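Local structure of putative cell surface hydrolase (Lactobacillus plantarum, 3LP5) at residues A[25-28]-A[29-33]; A[214-217]-A[218-221]; A[236-239]-A[240-243]; A[242-245]-A[246-249]. The protein is probably an alpha/beta hydrolase of the bacterial cell surface, whose substrate and reaction are not established. One frame throughout, in Å; residues are numbered along the deposited sequence.

Contact 1 (A[25-28]-A[29-33]); sequences TELG and KETPK. With NA (sodium ion), chain C.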
ATOM      1  N   THR A  25       9.458   8.192  -8.083  1.00 17.74           N
ATOM      2  CA  THR A  25      10.379   9.238  -8.538  1.00 18.34           C
ATOM      3  C   THR A  25      10.091  10.568  -7.857  1.00 18.68           C
ATOM      4  O   THR A  25      10.998  11.259  -7.364  1.00 18.64           O
ATOM      5  CB  THR A  25      10.264   9.425 -10.042  1.00 17.51           C
ATOM      6  OG1 THR A  25      10.465   8.164 -10.635  1.00 20.28           O
ATOM      7  CG2 THR A  25      11.339  10.330 -10.568  1.00 21.16           C
ATOM      8  N   GLU A  26       8.833  10.959  -7.871  1.00 18.14           N
ATOM      9  CA  GLU A  26       8.464  12.230  -7.304  1.00 18.29           C
ATOM     10  C   GLU A  26       8.615  12.233  -5.794  1.00 16.88           C
ATOM     11  O   GLU A  26       9.101  13.201  -5.246  1.00 17.59           O
ATOM     12  CB  GLU A  26       7.055  12.594  -7.743  1.00 19.36           C
ATOM     13  CG  GLU A  26       7.108  13.539  -8.954  1.00 27.79           C
ATOM     14  CD  GLU A  26       7.843  12.974 -10.203  1.00 37.50           C
ATOM     15  OE1 GLU A  26       8.866  13.598 -10.643  1.00 37.32           O
ATOM     16  OE2 GLU A  26       7.375  11.914 -10.761  1.00 41.48           O
ATOM     17  N   LEU A  27       8.251  11.144  -5.118  1.00 15.09           N
ATOM     18  CA  LEU A  27       8.424  11.076  -3.690  1.00 14.84           C
ATOM     19  C   LEU A  27       9.928  11.314  -3.335  1.00 16.12           C
ATOM     20  O   LEU A  27      10.260  12.080  -2.405  1.00 14.60           O
ATOM     21  CB  LEU A  27       7.917   9.714  -3.200  1.00 13.98           C
ATOM     22  CG  LEU A  27       7.975   9.442  -1.704  1.00 16.24           C
ATOM     23  CD1 LEU A  27       7.229  10.504  -0.917  1.00 15.03           C
ATOM     24  CD2 LEU A  27       7.493   8.000  -1.325  1.00 16.60           C
ATOM     25  N   GLY A  28      10.825  10.703  -4.108  1.00 16.51           N
ATOM     26  CA  GLY A  28      12.287  10.903  -3.896  1.00 18.97           C
ATOM     27  C   GLY A  28      12.759  12.338  -4.075  1.00 20.12           C
ATOM     28  O   GLY A  28      13.479  12.878  -3.225  1.00 19.87           O
ATOM     29  N   LYS A  29      12.315  12.970  -5.154  1.00 20.73           N
ATOM     30  CA  LYS A  29      12.566  14.353  -5.381  1.00 22.61           C
ATOM     31  C   LYS A  29      11.923  15.290  -4.367  1.00 22.40           C
ATOM     32  O   LYS A  29      12.558  16.237  -3.968  1.00 23.10           O
ATOM     33  CB  LYS A  29      12.150  14.728  -6.794  1.00 23.54           C
ATOM     34  CG  LYS A  29      13.129  14.186  -7.817  1.00 26.70           C
ATOM     35  CD  LYS A  29      13.063  14.911  -9.133  1.00 33.13           C
ATOM     36  CE  LYS A  29      12.272  14.092 -10.137  1.00 34.94           C
ATOM     37  NZ  LYS A  29      12.144  14.882 -11.417  1.00 37.15           N
ATOM     38  N   GLU A  30      10.689  15.063  -3.947  1.00 22.56           N
ATOM     39  CA  GLU A  30      10.078  16.003  -2.993  1.00 22.44           C
ATOM     40  C   GLU A  30      10.576  15.832  -1.544  1.00 21.27           C
ATOM     41  O   GLU A  30      10.639  16.802  -0.821  1.00 21.83           O
ATOM     42  CB  GLU A  30       8.538  15.975  -3.025  1.00 22.10           C
ATOM     43  CG  GLU A  30       7.900  16.514  -4.329  1.00 25.68           C
ATOM     44  CD  GLU A  30       8.145  18.005  -4.537  1.00 30.25           C
ATOM     45  OE1 GLU A  30       7.725  18.806  -3.664  1.00 35.40           O
ATOM     46  OE2 GLU A  30       8.751  18.389  -5.566  1.00 31.27           O
ATOM     47  N   THR A  31      10.924  14.628  -1.124  1.00 19.46           N
ATOM     48  CA  THR A  31      11.469  14.454   0.223  1.00 19.53           C
ATOM     49  C   THR A  31      12.890  15.067   0.352  1.00 19.80           C
ATOM     50  O   THR A  31      13.778  14.775  -0.454  1.00 19.08           O
ATOM     51  CB  THR A  31      11.525  12.967   0.621  1.00 19.86           C
ATOM     52  OG1 THR A  31      12.226  12.234  -0.394  1.00 16.62           O
ATOM     53  CG2 THR A  31      10.113  12.387   0.813  1.00 19.54           C
ATOM     54  N   PRO A  32      13.095  15.946   1.349  1.00 20.68           N
ATOM     55  CA  PRO A  32      14.391  16.592   1.546  1.00 20.74           C
ATOM     56  C   PRO A  32      15.490  15.571   1.836  1.00 20.34           C
ATOM     57  O   PRO A  32      16.573  15.724   1.351  1.00 21.07           O
ATOM     58  CB  PRO A  32      14.156  17.515   2.761  1.00 21.37           C
ATOM     59  CG  PRO A  32      12.661  17.713   2.832  1.00 22.02           C
ATOM     60  CD  PRO A  32      12.114  16.349   2.371  1.00 21.61           C
ATOM     61  N   LYS A  33      15.191  14.551   2.621  1.00 19.10           N
ATOM     62  CA  LYS A  33      16.089  13.445   2.906  1.00 20.45           C
ATOM     63  C   LYS A  33      16.349  12.562   1.626  1.00 19.93           C
ATOM     64  O   LYS A  33      15.428  12.336   0.814  1.00 18.42           O
ATOM     65  CB  LYS A  33      15.332  12.587   3.937  1.00 21.20           C
ATOM     66  CG  LYS A  33      16.111  11.903   5.037  1.00 26.37           C
ATOM     67  CD  LYS A  33      15.947  12.683   6.378  1.00 32.39           C
ATOM     68  CE  LYS A  33      16.916  13.924   6.474  1.00 35.51           C
ATOM     69  NZ  LYS A  33      16.705  14.831   7.681  1.00 33.15           N
TER
HETATM   70 NA    NA C 251      14.441  12.499  -1.098  1.00 32.69          NA
HETATM   71  O   HOH W   1      15.210  10.392  -1.840  1.00 19.68           O
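Leu-27 O takes two bonds from Thr-31, the first residue past the end of helix 17-30. Thr-31 N donates at 2.9 Å to Leu-27 O. Thr-31 OG1 donates at 2.8 Å to Leu-27 O, from the other face of the carbonyl plane. With chi1 at 53°, OG1 lies between its own backbone N and carbonyl carbon. There Thr-31 OG1 gives its proton to Leu-27 O and binds a sodium ion at 2.3 Å. The ion also binds Gly-28 O at 2.4 Å, Thr-31 O at 2.5 Å, Lys-33 O at 2.2 Å and a water. The residue four places after Gly-28 is Pro-32, which has no N-H to offer, and the ion satisfies Gly-28 O instead. Ordinary helical bonds serve the turn before: Lys-29 N to Thr-25 O, and Glu-30 N to Glu-26 O. Lys-29 runs beside Glu-26, but their salt bridge is long, 3.6 Å from Glu-26 OE1 to Lys-29 NZ. Thr-25 OG1 is hydrogen-bonded to Asp-21 O. Leu-27 packs on Ile-227 and Arg-228 of helix 217-231, and both Leu-27 and Thr-31 touch Leu-232 in the loop that follows that helix.

Contact 2 (A[214-217]-A[218-221]); sequences HSDL and PQNK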
ATOM      1  N   HIS A 214      -4.603   5.185 -15.468  1.00 24.84           N
ATOM      2  CA  HIS A 214      -3.782   6.233 -16.082  1.00 26.12           C
ATOM      3  C   HIS A 214      -3.746   7.470 -15.190  1.00 25.66           C
ATOM      4  O   HIS A 214      -4.744   8.141 -14.989  1.00 27.96           O
ATOM      5  CB  HIS A 214      -4.363   6.600 -17.451  1.00 26.32           C
ATOM      6  CG  HIS A 214      -3.931   5.690 -18.564  1.00 31.73           C
ATOM      7  ND1 HIS A 214      -3.374   4.441 -18.349  1.00 36.85           N
ATOM      8  CD2 HIS A 214      -4.007   5.838 -19.913  1.00 36.72           C
ATOM      9  CE1 HIS A 214      -3.116   3.873 -19.520  1.00 39.79           C
ATOM     10  NE2 HIS A 214      -3.491   4.696 -20.485  1.00 38.00           N
ATOM     11  N   SER A 215      -2.601   7.795 -14.663  1.00 25.04           N
ATOM     12  CA  SER A 215      -2.495   8.919 -13.756  1.00 25.70           C
ATOM     13  C   SER A 215      -2.438  10.244 -14.513  1.00 24.73           C
ATOM     14  O   SER A 215      -2.361  10.272 -15.743  1.00 24.29           O
ATOM     15  CB  SER A 215      -1.152   8.793 -13.045  1.00 26.52           C
ATOM     16  OG  SER A 215      -0.117   8.663 -14.070  1.00 29.15           O
ATOM     17  N   ASP A 216      -2.417  11.345 -13.761  1.00 23.70           N
ATOM     18  CA  ASP A 216      -1.965  12.606 -14.307  1.00 22.19           C
ATOM     19  C   ASP A 216      -1.209  13.409 -13.280  1.00 20.87           C
ATOM     20  O   ASP A 216      -1.234  13.093 -12.092  1.00 18.33           O
ATOM     21  CB  ASP A 216      -3.088  13.415 -14.898  1.00 23.70           C
ATOM     22  CG  ASP A 216      -4.137  13.799 -13.896  1.00 28.33           C
ATOM     23  OD1 ASP A 216      -3.872  13.866 -12.672  1.00 31.05           O
ATOM     24  OD2 ASP A 216      -5.264  14.051 -14.360  1.00 34.33           O
ATOM     25  N   LEU A 217      -0.537  14.442 -13.742  1.00 18.72           N
ATOM     26  CA  LEU A 217       0.324  15.227 -12.866  1.00 19.81           C
ATOM     27  C   LEU A 217      -0.396  15.711 -11.613  1.00 18.64           C
ATOM     28  O   LEU A 217       0.100  15.469 -10.538  1.00 17.09           O
ATOM     29  CB  LEU A 217       0.944  16.436 -13.599  1.00 20.65           C
ATOM     30  CG  LEU A 217       2.445  16.694 -13.328  1.00 23.69           C
ATOM     31  CD1 LEU A 217       3.071  17.389 -14.487  1.00 25.65           C
ATOM     32  CD2 LEU A 217       2.717  17.529 -12.089  1.00 27.91           C
ATOM     33  N   PRO A 218      -1.551  16.402 -11.757  1.00 17.81           N
ATOM     34  CA  PRO A 218      -2.094  17.001 -10.572  1.00 17.53           C
ATOM     35  C   PRO A 218      -2.450  15.962  -9.515  1.00 18.27           C
ATOM     36  O   PRO A 218      -2.245  16.222  -8.320  1.00 17.01           O
ATOM     37  CB  PRO A 218      -3.364  17.704 -11.089  1.00 16.91           C
ATOM     38  CG  PRO A 218      -2.926  18.198 -12.365  1.00 18.21           C
ATOM     39  CD  PRO A 218      -2.151  17.015 -12.958  1.00 18.75           C
ATOM     40  N   GLN A 219      -2.968  14.806  -9.930  1.00 18.11           N
ATOM     41  CA  GLN A 219      -3.271  13.773  -8.942  1.00 18.74           C
ATOM     42  C   GLN A 219      -2.040  13.148  -8.271  1.00 16.67           C
ATOM     43  O   GLN A 219      -2.096  12.840  -7.073  1.00 14.90           O
ATOM     44  CB  GLN A 219      -4.355  12.737  -9.390  1.00 20.35           C
ATOM     45  CG  GLN A 219      -4.013  11.869 -10.557  1.00 26.49           C
ATOM     46  CD  GLN A 219      -5.231  11.226 -11.269  1.00 29.62           C
ATOM     47  OE1 GLN A 219      -6.129  11.897 -11.795  1.00 32.07           O
ATOM     48  NE2 GLN A 219      -5.205   9.921 -11.343  1.00 33.68           N
ATOM     49  N   ASN A 220      -0.958  12.922  -9.018  1.00 14.34           N
ATOM     50  CA  ASN A 220       0.279  12.401  -8.395  1.00 13.90           C
ATOM     51  C   ASN A 220       0.903  13.370  -7.369  1.00 13.01           C
ATOM     52  O   ASN A 220       1.423  12.954  -6.341  1.00 12.60           O
ATOM     53  CB  ASN A 220       1.302  12.015  -9.481  1.00 12.36           C
ATOM     54  CG  ASN A 220       0.803  10.846 -10.365  1.00 15.93           C
ATOM     55  OD1 ASN A 220      -0.156  10.162 -10.010  1.00 19.61           O
ATOM     56  ND2 ASN A 220       1.439  10.644 -11.527  1.00 17.90           N
ATOM     57  N   LYS A 221       0.871  14.660  -7.655  1.00 11.95           N
ATOM     58  CA  LYS A 221       1.373  15.645  -6.666  1.00 13.99           C
ATOM     59  C   LYS A 221       0.635  15.595  -5.329  1.00 12.39           C
ATOM     60  O   LYS A 221       1.270  15.654  -4.301  1.00 10.43           O
ATOM     61  CB  LYS A 221       1.332  17.082  -7.205  1.00 15.50           C
ATOM     62  CG  LYS A 221       2.379  17.316  -8.334  1.00 20.72           C
ATOM     63  CD  LYS A 221       2.729  18.841  -8.484  1.00 32.37           C
ATOM     64  CE  LYS A 221       1.697  19.636  -9.286  1.00 37.32           C
ATOM     65  NZ  LYS A 221       1.560  21.082  -8.840  1.00 41.48           N
TER
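Leu-217, Asp-216 and Pro-218 give up the most surface here, at the start of helix 217-231. Asp-216 is its N-cap. Gln-219 N donates to Asp-216 OD1 at 3.0 Å, with an N-H...O angle of 162°, nearly along the C-O axis. The capping oxygen gets there because CG of Asp-216 sits between its own backbone N and carbonyl carbon (chi1 62°). This turns OD1 towards the N-H of Gln-219. Being negative at a helix N terminus, the carboxylate probably also interacts favourably with the helix dipole. The side chain of Gln-219 takes the same first torsion and passes across Asp-216 at about a right angle, its amide plane 75° from the carboxylate. Replacing Gln-219 with an alanine would probably strip the carboxylate of Asp-216 of the chain that crosses it and open a gap beside it. Leu-217 opens the helix and Pro-218 follows, a place where the missing N-H of proline costs nothing. Across the peptide bond Leu-217 CB comes within 3.2 Å of Pro-218 CD, a close approach built into the Leu-Pro link. One turn on, Leu-217 CD2 lies 3.7 Å from Lys-221 CE, so the lysine chain lies against that methyl. The backbone bonds from Asn-220 N to Asp-216 O and from Lys-221 N to Leu-217 O start the helix. Asn-220 faces helix 17-30: it touches Ser-22 and Leu-23, and its OD1 has a weak bond from Arg-19. Ser-215 also packs on Arg-19.

Contact 3 (A[236-239]-A[240-243]); sequences MPDK and VRQK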
ATOM      1  N   MET A 236       5.026  19.417   7.383  1.00 18.81           N
ATOM      2  CA  MET A 236       4.677  19.987   6.045  1.00 17.56           C
ATOM      3  C   MET A 236       4.452  21.497   6.237  1.00 17.94           C
ATOM      4  O   MET A 236       4.197  21.906   7.372  1.00 15.75           O
ATOM      5  CB  MET A 236       3.383  19.359   5.499  1.00 18.97           C
ATOM      6  CG  MET A 236       3.391  17.799   5.402  1.00 16.98           C
ATOM      7  SD  MET A 236       4.620  17.133   4.295  1.00 15.24           S
ATOM      8  CE  MET A 236       3.946  17.698   2.728  1.00 19.49           C
ATOM      9  N   PRO A 237       4.492  22.303   5.145  1.00 16.96           N
ATOM     10  CA  PRO A 237       4.125  23.737   5.316  1.00 18.23           C
ATOM     11  C   PRO A 237       2.659  23.859   5.781  1.00 18.30           C
ATOM     12  O   PRO A 237       1.811  22.974   5.493  1.00 17.67           O
ATOM     13  CB  PRO A 237       4.339  24.341   3.911  1.00 17.90           C
ATOM     14  CG  PRO A 237       5.262  23.385   3.191  1.00 16.86           C
ATOM     15  CD  PRO A 237       4.965  22.006   3.779  1.00 17.03           C
ATOM     16  N   ASP A 238       2.363  24.889   6.559  1.00 20.28           N
ATOM     17  CA  ASP A 238       1.055  24.967   7.260  1.00 22.23           C
ATOM     18  C   ASP A 238      -0.167  24.896   6.328  1.00 21.77           C
ATOM     19  O   ASP A 238      -1.183  24.262   6.663  1.00 20.52           O
ATOM     20  CB  ASP A 238       0.958  26.223   8.173  1.00 23.79           C
ATOM     21  CG  ASP A 238       1.884  26.156   9.405  1.00 28.39           C
ATOM     22  OD1 ASP A 238       2.536  27.174   9.731  1.00 31.44           O
ATOM     23  OD2 ASP A 238       1.968  25.085  10.060  1.00 34.32           O
ATOM     24  N   LYS A 239      -0.054  25.543   5.171  1.00 21.29           N
ATOM     25  CA  LYS A 239      -1.161  25.622   4.233  1.00 22.40           C
ATOM     26  C   LYS A 239      -1.334  24.282   3.511  1.00 20.99           C
ATOM     27  O   LYS A 239      -2.436  23.892   3.148  1.00 20.21           O
ATOM     28  CB  LYS A 239      -0.925  26.732   3.189  1.00 23.13           C
ATOM     29  CG  LYS A 239      -1.107  28.186   3.704  1.00 27.61           C
ATOM     30  CD  LYS A 239      -2.355  28.382   4.546  1.00 35.61           C
ATOM     31  CE  LYS A 239      -2.017  28.690   6.035  1.00 37.79           C
ATOM     32  NZ  LYS A 239      -1.272  29.985   6.232  1.00 39.45           N
ATOM     33  N   VAL A 240      -0.227  23.602   3.278  1.00 20.01           N
ATOM     34  CA  VAL A 240      -0.287  22.253   2.687  1.00 19.23           C
ATOM     35  C   VAL A 240      -0.958  21.241   3.649  1.00 18.54           C
ATOM     36  O   VAL A 240      -1.845  20.478   3.246  1.00 18.68           O
ATOM     37  CB  VAL A 240       1.115  21.837   2.216  1.00 18.42           C
ATOM     38  CG1 VAL A 240       1.193  20.349   1.795  1.00 18.74           C
ATOM     39  CG2 VAL A 240       1.497  22.751   1.043  1.00 18.41           C
ATOM     40  N   ARG A 241      -0.556  21.284   4.909  1.00 18.12           N
ATOM     41  CA  ARG A 241      -1.086  20.406   5.934  1.00 19.22           C
ATOM     42  C   ARG A 241      -2.563  20.631   6.056  1.00 19.36           C
ATOM     43  O   ARG A 241      -3.335  19.691   6.062  1.00 18.16           O
ATOM     44  CB  ARG A 241      -0.432  20.669   7.292  1.00 19.99           C
ATOM     45  CG  ARG A 241      -1.112  19.880   8.443  1.00 22.25           C
ATOM     46  CD  ARG A 241      -0.451  20.073   9.791  1.00 27.50           C
ATOM     47  NE  ARG A 241      -0.080  21.475  10.025  1.00 33.41           N
ATOM     48  CZ  ARG A 241      -0.856  22.404  10.599  1.00 36.69           C
ATOM     49  NH1 ARG A 241      -2.096  22.115  11.032  1.00 38.99           N
ATOM     50  NH2 ARG A 241      -0.392  23.643  10.738  1.00 36.43           N
ATOM     51  N   GLN A 242      -2.962  21.898   6.133  1.00 20.40           N
ATOM     52  CA  GLN A 242      -4.383  22.235   6.349  1.00 21.34           C
ATOM     53  C   GLN A 242      -5.258  21.767   5.188  1.00 20.50           C
ATOM     54  O   GLN A 242      -6.308  21.200   5.416  1.00 20.32           O
ATOM     55  CB  GLN A 242      -4.551  23.734   6.658  1.00 22.34           C
ATOM     56  CG  GLN A 242      -3.939  24.019   8.040  1.00 26.76           C
ATOM     57  CD  GLN A 242      -3.789  25.508   8.411  1.00 31.29           C
ATOM     58  OE1 GLN A 242      -3.614  26.380   7.557  1.00 32.45           O
ATOM     59  NE2 GLN A 242      -3.843  25.780   9.705  1.00 29.29           N
ATOM     60  N   LYS A 243      -4.770  21.966   3.960  1.00 19.60           N
ATOM     61  CA  LYS A 243      -5.445  21.571   2.760  1.00 19.77           C
ATOM     62  C   LYS A 243      -5.546  20.030   2.664  1.00 18.92           C
ATOM     63  O   LYS A 243      -6.589  19.510   2.237  1.00 18.95           O
ATOM     64  CB  LYS A 243      -4.699  22.160   1.543  1.00 21.50           C
ATOM     65  CG  LYS A 243      -5.202  21.735   0.137  1.00 24.99           C
ATOM     66  CD  LYS A 243      -4.712  22.722  -0.968  1.00 32.52           C
ATOM     67  CE  LYS A 243      -3.248  22.494  -1.452  1.00 36.50           C
ATOM     68  NZ  LYS A 243      -3.072  22.753  -2.949  1.00 35.50           N
TER
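Asp-238 and Arg-241 form a salt bridge in the first turn of helix 238-245, where Pro-237 is the N-cap residue. The bond runs from Arg-241 NH2 to Asp-238 OD2 at 2.8 Å. It is not a flat, two-pronged pair. OD2 lies in the guanidinium plane, but NH2 comes from above the carboxylate, and the two planes stand 80° apart. The arginine chain is extended as far as CD and then bends at chi3 (42°), which brings its end back beside the aspartate. Asp-238 O lies over one guanidinium face, towards the rim, and also accepts from Gln-242 N at 3.0 Å. Next to this, Lys-239 and Gln-242 run side by side, with Lys-239 CE 3.2 Å from Gln-242 OE1. On the inner side, Met-236 CE touches Val-240 CG1 at 3.9 Å. Both residues reach Ser-225 of helix 217-231, and Met-236 also touches Arg-228 and Gln-229. Gln-229 NE2 adds a weak bond to Arg-241 O. These contacts set the short surface helix against its predecessor in the chain. The turn itself is closed at Pro-237 O, which accepts from Arg-241 N at 3.0 Å with an N-H...O angle of 167°.

Contact 4 (A[242-245]-A[246-249]); sequences QKNA and QRVQ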
ATOM      1  N   GLN A 242      -2.962  21.898   6.133  1.00 20.40           N
ATOM      2  CA  GLN A 242      -4.383  22.235   6.349  1.00 21.34           C
ATOM      3  C   GLN A 242      -5.258  21.767   5.188  1.00 20.50           C
ATOM      4  O   GLN A 242      -6.308  21.200   5.416  1.00 20.32           O
ATOM      5  CB  GLN A 242      -4.551  23.734   6.658  1.00 22.34           C
ATOM      6  CG  GLN A 242      -3.939  24.019   8.040  1.00 26.76           C
ATOM      7  CD  GLN A 242      -3.789  25.508   8.411  1.00 31.29           C
ATOM      8  OE1 GLN A 242      -3.614  26.380   7.557  1.00 32.45           O
ATOM      9  NE2 GLN A 242      -3.843  25.780   9.705  1.00 29.29           N
ATOM     10  N   LYS A 243      -4.770  21.966   3.960  1.00 19.60           N
ATOM     11  CA  LYS A 243      -5.445  21.571   2.760  1.00 19.77           C
ATOM     12  C   LYS A 243      -5.546  20.030   2.664  1.00 18.92           C
ATOM     13  O   LYS A 243      -6.589  19.510   2.237  1.00 18.95           O
ATOM     14  CB  LYS A 243      -4.699  22.160   1.543  1.00 21.50           C
ATOM     15  CG  LYS A 243      -5.202  21.735   0.137  1.00 24.99           C
ATOM     16  CD  LYS A 243      -4.712  22.722  -0.968  1.00 32.52           C
ATOM     17  CE  LYS A 243      -3.248  22.494  -1.452  1.00 36.50           C
ATOM     18  NZ  LYS A 243      -3.072  22.753  -2.949  1.00 35.50           N
ATOM     19  N   ASN A 244      -4.480  19.311   3.006  1.00 17.05           N
ATOM     20  CA  ASN A 244      -4.518  17.824   2.969  1.00 16.32           C
ATOM     21  C   ASN A 244      -5.506  17.308   4.006  1.00 16.77           C
ATOM     22  O   ASN A 244      -6.304  16.379   3.716  1.00 16.26           O
ATOM     23  CB  ASN A 244      -3.131  17.212   3.197  1.00 15.62           C
ATOM     24  CG  ASN A 244      -2.253  17.231   1.937  1.00 16.34           C
ATOM     25  OD1 ASN A 244      -2.735  17.419   0.839  1.00 18.28           O
ATOM     26  ND2 ASN A 244      -0.956  17.014   2.114  1.00 15.51           N
ATOM     27  N   ALA A 245      -5.491  17.948   5.187  1.00 16.10           N
ATOM     28  CA  ALA A 245      -6.451  17.678   6.283  1.00 17.15           C
ATOM     29  C   ALA A 245      -7.899  17.738   5.792  1.00 17.19           C
ATOM     30  O   ALA A 245      -8.733  16.934   6.199  1.00 17.02           O
ATOM     31  CB  ALA A 245      -6.254  18.667   7.487  1.00 16.85           C
ATOM     32  N   GLN A 246      -8.176  18.633   4.856  1.00 17.63           N
ATOM     33  CA  GLN A 246      -9.527  18.803   4.388  1.00 18.01           C
ATOM     34  C   GLN A 246      -9.910  17.786   3.329  1.00 18.19           C
ATOM     35  O   GLN A 246     -11.106  17.702   2.989  1.00 18.00           O
ATOM     36  CB  GLN A 246      -9.749  20.201   3.835  1.00 19.45           C
ATOM     37  CG  GLN A 246      -9.694  21.319   4.863  1.00 21.78           C
ATOM     38  CD  GLN A 246      -9.741  22.661   4.146  1.00 26.15           C
ATOM     39  OE1 GLN A 246      -9.066  22.855   3.124  1.00 25.42           O
ATOM     40  NE2 GLN A 246     -10.575  23.578   4.649  1.00 29.86           N
ATOM     41  N   ARG A 247      -8.931  17.019   2.837  1.00 16.72           N
ATOM     42  CA  ARG A 247      -9.197  15.840   1.992  1.00 17.66           C
ATOM     43  C   ARG A 247      -9.705  14.590   2.767  1.00 17.42           C
ATOM     44  O   ARG A 247     -10.284  13.665   2.165  1.00 17.30           O
ATOM     45  CB  ARG A 247      -7.943  15.442   1.225  1.00 17.60           C
ATOM     46  CG  ARG A 247      -7.427  16.518   0.289  1.00 19.28           C
ATOM     47  CD  ARG A 247      -6.157  16.029  -0.443  1.00 22.03           C
ATOM     48  NE  ARG A 247      -5.342  17.165  -0.913  1.00 26.52           N
ATOM     49  CZ  ARG A 247      -5.674  17.974  -1.919  1.00 27.57           C
ATOM     50  NH1 ARG A 247      -6.816  17.825  -2.601  1.00 27.95           N
ATOM     51  NH2 ARG A 247      -4.866  18.968  -2.238  1.00 29.30           N
ATOM     52  N   VAL A 248      -9.469  14.548   4.064  1.00 17.21           N
ATOM     53  CA  VAL A 248     -10.001  13.456   4.924  1.00 18.74           C
ATOM     54  C   VAL A 248     -11.545  13.475   4.952  1.00 21.48           C
ATOM     55  O   VAL A 248     -12.164  14.558   5.128  1.00 22.09           O
ATOM     56  CB  VAL A 248      -9.448  13.618   6.323  1.00 19.60           C
ATOM     57  CG1 VAL A 248     -10.136  12.683   7.374  1.00 17.37           C
ATOM     58  CG2 VAL A 248      -7.939  13.446   6.290  1.00 16.48           C
ATOM     59  N   GLN A 249     -12.166  12.308   4.734  1.00 23.55           N
ATOM     60  CA  GLN A 249     -13.627  12.173   4.561  1.00 27.01           C
ATOM     61  C   GLN A 249     -14.331  11.728   5.854  1.00 29.30           C
ATOM     62  O   GLN A 249     -15.587  11.718   5.925  1.00 29.92           O
ATOM     63  CB  GLN A 249     -13.937  11.086   3.525  1.00 27.43           C
ATOM     64  CG  GLN A 249     -13.538  11.401   2.109  1.00 29.16           C
ATOM     65  CD  GLN A 249     -14.231  12.638   1.620  1.00 31.69           C
ATOM     66  OE1 GLN A 249     -15.340  12.575   1.066  1.00 37.76           O
ATOM     67  NE2 GLN A 249     -13.617  13.775   1.866  1.00 30.50           N
TER
HETATM   68  O   HOH W   2      -2.044  19.000  -1.226  1.00 26.38           O
HETATM   69  O   HOH W   3     -11.904  17.068   6.855  1.00 36.88           O
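Asn-244 and Arg-247 both carry CG beside their own backbone N, with chi1 of -80° and -61°. From there the Arg-247 chain runs straight to NE, back along the end of helix 238-245 to the asparagine amide. Arg-247 NE donates to Asn-244 OD1 at 3.2 Å. The bond is nearly straight (169°). The donor lies on a lone pair of the amide oxygen, and OD1 lies in the guanidinium plane. A water closes the ring: it donates to Asn-244 OD1 at 2.7 Å and accepts from Arg-247 NH2 at 3.0 Å. OD1 is therefore gripped twice, and the guanidinium is held at its edge. Asn-244 ND2 is satisfied by Ser-225 and Gln-229. Lys-243 lies alongside Arg-247. Lys-243 CG is 3.7 Å from Arg-247 NH2, and Lys-243 NZ is 4.2 Å from Arg-247 NH2, a pair of like charges. With a leucine in place of Arg-247, Asn-244 OD1 would probably lose a straight donor and the water one of its two protein partners. Gln-246 N has weak bonds to Gln-242 O and Lys-243 O. Arg-247 N donates to Asn-244 O at 2.8 Å, and a type I turn from Ala-245 to Val-248 puts Val-248 N 3.3 Å from Ala-245 O. A second water links Ala-245 O to Val-248 O. The tail then joins strand 201-206, through backbone bonds of Arg-247 with Thr-206 and Gln-249 with Glu-204. Arg-247 also packs on Gln-222 and Leu-226 of helix 217-231, and Val-248 on Tyr-230.

All four contacts are local, so none closes a long loop. Contact 1 comes first in the chain and finishes helix 17-30. Contact 2 follows in series and starts helix 217-231; the two centres are about 16 Å apart. Contact 3 starts helix 238-245 and contact 4 ends it. These two overlap at Gln-242 and Lys-243, with centres about 9 Å apart; none nests inside another. Helix 217-231 is the common neighbour: it packs against helix 17-30 near contacts 1 and 2, and takes helix 238-245 near contacts 3 and 4. Contact 4 then leads the C-terminal tail to strand 201-206, at an edge of the central sheet.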